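B-cell CLL/lymphoma 9 protein (Homo sapiens, PDB 2VPB) takes part in Wnt signalling as a coactivator that promotes the transcriptional activity of beta-catenin, the present piece being its HD1 domain, which interacts with Pygopus (PYGO1). Local coordinates at residues B[18-21]-B[22-26]; B[12-15]-B[16-19]. All blocks are in the same frame, centred on the assembly; numbering follows the deposited sequence. Where two conformers were deposited one is given.

Contact 1 (B[18-21]-B[22-26]); sequences AAEA and VLKGQ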
loop_
_atom_site.group_PDB
_atom_site.type_symbol
_atom_site.label_atom_id
_atom_site.label_comp_id
_atom_site.label_asym_id
_atom_site.label_seq_id
_atom_site.Cartn_x
_atom_site.Cartn_y
_atom_site.Cartn_z
ATOM N N ALA B 18 -8.057 -4.945 3.965
ATOM C CA ALA B 18 -8.228 -5.812 2.806
ATOM C C ALA B 18 -7.464 -7.119 3.013
ATOM O O ALA B 18 -7.960 -8.162 2.646
ATOM C CB ALA B 18 -7.775 -5.116 1.535
ATOM N N ALA B 19 -6.260 -7.053 3.594
ATOM C CA ALA B 19 -5.532 -8.287 3.917
ATOM C C ALA B 19 -6.331 -9.164 4.886
ATOM O O ALA B 19 -6.403 -10.367 4.701
ATOM C CB ALA B 19 -4.151 -7.981 4.478
ATOM N N GLU B 20 -6.952 -8.545 5.890
ATOM C CA GLU B 20 -7.780 -9.296 6.848
ATOM C C GLU B 20 -8.935 -10.005 6.134
ATOM O O GLU B 20 -9.214 -11.166 6.414
ATOM C CB GLU B 20 -8.291 -8.383 7.972
ATOM C CG GLU B 20 -7.248 -8.110 9.055
ATOM C CD GLU B 20 -6.816 -9.362 9.822
ATOM O OE1 GLU B 20 -7.671 -10.007 10.478
ATOM O OE2 GLU B 20 -5.615 -9.690 9.783
ATOM N N ALA B 21 -9.570 -9.320 5.177
ATOM C CA ALA B 21 -10.661 -9.900 4.377
ATOM C C ALA B 21 -10.205 -11.130 3.597
ATOM O O ALA B 21 -10.908 -12.138 3.534
ATOM C CB ALA B 21 -11.265 -8.837 3.440
ATOM N N VAL B 22 -9.011 -11.053 3.020
ATOM C CA VAL B 22 -8.426 -12.188 2.317
ATOM C C VAL B 22 -8.173 -13.335 3.295
ATOM O O VAL B 22 -8.562 -14.487 3.028
ATOM C CB VAL B 22 -7.120 -11.765 1.597
ATOM C CG1 VAL B 22 -6.323 -12.988 1.098
ATOM C CG2 VAL B 22 -7.430 -10.834 0.449
ATOM N N LEU B 23 -7.544 -13.026 4.422
ATOM C CA LEU B 23 -7.212 -14.045 5.429
ATOM C C LEU B 23 -8.456 -14.719 6.008
ATOM O O LEU B 23 -8.435 -15.920 6.319
ATOM C CB LEU B 23 -6.373 -13.418 6.547
ATOM C CG LEU B 23 -4.960 -12.993 6.137
ATOM C CD1 LEU B 23 -4.272 -12.208 7.231
ATOM C CD2 LEU B 23 -4.158 -14.239 5.780
ATOM N N LYS B 24 -9.540 -13.953 6.143
ATOM C CA LYS B 24 -10.811 -14.486 6.658
ATOM C C LYS B 24 -11.631 -15.242 5.604
ATOM O O LYS B 24 -12.732 -15.740 5.902
ATOM C CB LYS B 24 -11.653 -13.372 7.294
ATOM C CG LYS B 24 -11.071 -12.778 8.556
ATOM C CD LYS B 24 -11.948 -11.634 9.054
ATOM C CE LYS B 24 -11.445 -11.083 10.372
ATOM N NZ LYS B 24 -12.179 -9.851 10.759
ATOM N N GLY B 25 -11.108 -15.324 4.378
ATOM C CA GLY B 25 -11.759 -16.041 3.280
ATOM C C GLY B 25 -12.961 -15.323 2.690
ATOM O O GLY B 25 -13.777 -15.938 1.983
ATOM N N GLN B 26 -13.076 -14.026 2.974
ATOM C CA GLN B 26 -14.233 -13.231 2.538
ATOM C C GLN B 26 -14.127 -12.753 1.094
ATOM O O GLN B 26 -15.143 -12.565 0.417
ATOM C CB GLN B 26 -14.442 -12.038 3.468
ATOM C CG GLN B 26 -14.767 -12.439 4.894
ATOM C CD GLN B 26 -14.724 -11.286 5.869
ATOM O OE1 GLN B 26 -14.155 -10.229 5.585
ATOM N NE2 GLN B 26 -15.318 -11.487 7.043
#

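Contact 2 (B[12-15]-B[16-19]); sequences TEMA and NKAA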
loop_
_atom_site.group_PDB
_atom_site.type_symbol
_atom_site.label_atom_id
_atom_site.label_comp_id
_atom_site.label_asym_id
_atom_site.label_seq_id
_atom_site.Cartn_x
_atom_site.Cartn_y
_atom_site.Cartn_z
ATOM N N THR B 12 -3.045 2.900 4.584
ATOM C CA THR B 12 -2.566 1.801 5.432
ATOM C C THR B 12 -3.737 1.063 6.080
ATOM O O THR B 12 -3.767 -0.166 6.092
ATOM C CB THR B 12 -1.619 2.320 6.488
ATOM O OG1 THR B 12 -0.451 2.835 5.843
ATOM C CG2 THR B 12 -1.214 1.211 7.422
ATOM N N GLU B 13 -4.717 1.819 6.586
ATOM C CA GLU B 13 -5.897 1.224 7.200
ATOM C C GLU B 13 -6.612 0.274 6.242
ATOM O O GLU B 13 -6.950 -0.849 6.618
ATOM C CB GLU B 13 -6.870 2.301 7.689
ATOM C CG GLU B 13 -8.090 1.702 8.363
ATOM C CD GLU B 13 -9.026 2.733 8.965
ATOM O OE1 GLU B 13 -8.762 3.952 8.846
ATOM O OE2 GLU B 13 -10.036 2.308 9.564
ATOM N N MET B 14 -6.821 0.704 5.004
ATOM C CA MET B 14 -7.566 -0.110 4.065
ATOM C C MET B 14 -6.732 -1.253 3.466
ATOM O O MET B 14 -7.284 -2.295 3.107
ATOM C CB MET B 14 -8.254 0.767 3.007
ATOM C CG MET B 14 -9.220 1.792 3.634
ATOM S SD MET B 14 -10.551 1.056 4.612
ATOM C CE MET B 14 -11.430 0.187 3.325
ATOM N N ALA B 15 -5.410 -1.085 3.398
ATOM C CA ALA B 15 -4.537 -2.204 3.036
ATOM C C ALA B 15 -4.598 -3.297 4.091
ATOM O O ALA B 15 -4.724 -4.478 3.760
ATOM C CB ALA B 15 -3.089 -1.737 2.804
ATOM N N ASN B 16 -4.528 -2.901 5.362
ATOM C CA ASN B 16 -4.580 -3.877 6.448
ATOM C C ASN B 16 -5.949 -4.554 6.486
ATOM O O ASN B 16 -6.054 -5.770 6.666
ATOM C CB ASN B 16 -4.284 -3.195 7.785
ATOM C CG ASN B 16 -2.807 -2.909 7.995
ATOM O OD1 ASN B 16 -1.933 -3.428 7.276
ATOM N ND2 ASN B 16 -2.510 -2.090 9.009
ATOM N N LYS B 17 -7.002 -3.765 6.294
ATOM C CA LYS B 17 -8.365 -4.325 6.296
ATOM C C LYS B 17 -8.599 -5.283 5.134
ATOM O O LYS B 17 -9.219 -6.338 5.297
ATOM C CB LYS B 17 -9.414 -3.219 6.329
ATOM C CG LYS B 17 -9.512 -2.593 7.707
ATOM C CD LYS B 17 -10.527 -1.484 7.746
ATOM C CE LYS B 17 -10.600 -0.913 9.154
ATOM N NZ LYS B 17 -11.717 0.058 9.291
ATOM N N ALA B 18 -8.057 -4.945 3.965
ATOM C CA ALA B 18 -8.228 -5.812 2.806
ATOM C C ALA B 18 -7.464 -7.119 3.013
ATOM O O ALA B 18 -7.960 -8.162 2.646
ATOM C CB ALA B 18 -7.775 -5.116 1.535
ATOM N N ALA B 19 -6.260 -7.053 3.594
ATOM C CA ALA B 19 -5.532 -8.287 3.917
ATOM C C ALA B 19 -6.331 -9.164 4.886
ATOM O O ALA B 19 -6.403 -10.367 4.701
ATOM C CB ALA B 19 -4.151 -7.981 4.478
#

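Contact 1 (B[18-21]-B[22-26])
Ala21 O receives the amide of Gln26 at 2.9 Å from its N, a bond reaching back five residues that marks the end of helix 12-23. Gly25 N bonds to Val22 O at 3.0 Å, completing a Schellman motif. Glycine suits the turning point because Gly25 has a phi of 74°, which residues with a side chain adopt less readily. Just before this the bonds are still those of a regular helix: Leu23 N meets Ala19 O at 2.9 Å, nearly straight at 166°, and Lys24 N closes on Glu20 O at 2.8 Å.

The close packing lies along this backbone. Leu23 turns its CG beside its own N (chi1 -69°), which brings that carbon to 3.3 Å from Ala19 O. Val22 lays CG2 alongside Ala18 O, and on this side of the helix Ala18 and Val22 also meet Ile30, while Ala21 and Val22 meet Val27; small and branched apolar residues suit this face, where the following loop lies against the helix. Ala19 packs on an apolar side chain of the partner protein chain.

The charged side is looser. Glu20 is bent at chi2 and Lys24 runs extended beyond CG, and the two chains cross with OE1 of Glu20 still 4.5 Å from NZ of Lys24, beyond a salt bridge. Gln26 brings its OE1 beside the CA and CB of Ala21 without a bond between them. Long polar chains fit these exposed positions, where their ends can remain in water.

Chemically, the helix end is held by backbone bonds, at a positive phi that glycine accepts at little cost, whereas the Glu20-Lys24 pair probably adds only a weak, solvent-screened attraction.

Contact 2 (B[12-15]-B[16-19])
Glu13 OE2 and Lys17 NZ form a salt bridge of 2.8 Å, one helical turn apart. The ammonium comes to the anti side of the carboxylate oxygen, 22° out of its plane. With CG anti to the backbone N (chi1 -179°), Glu13 extends alongside the equally extended Lys17, and its CG lies 3.7 Å from Lys17 CE, so the methylenes of both chains pack as their charged ends pair on this exposed side.

Asn16 instead faces the partner protein chain. Its OD1 and ND2 both hydrogen-bond to backbone of that chain, while its CG rests 3.5 Å from Thr12 O. Thr12 lies beside it, with OG1 bonded to an aromatic side chain of the partner; the small Ala15 leaves room for an apolar partner side chain. Without this amide, as with an alanine here, the backbone groups of the other protein would probably lose their mates and the interface be weakened.

Two chemistries thus divide the helix: an ion pair bridging a turn on the exposed side, and on the other a primary amide, donor and acceptor at once, matched to the backbone of the other protein's chain as suits a Pygopus-binding region.

How the contacts relate
From the N terminus the chain passes through strand 8-10 and enters helix 12-23, where contact 2 spans the opening turns and contact 1 the closing ones. Contact 2 lies wholly within this helix, while contact 1 runs from its last turn into the loop that follows; both join adjoining segments, so neither closes a long loop. They do not nest or cross: they overlap at Ala18 and Ala19, with centres about 9 Å apart. Ala19 links them physically, its N bonding back in contact 2 and its O forward in contact 1. Together they carry the helix from its opening turn, where Thr12 and Asn16 bond to the other protein, to the glycine turn that releases the chain toward Val27 and Ile30.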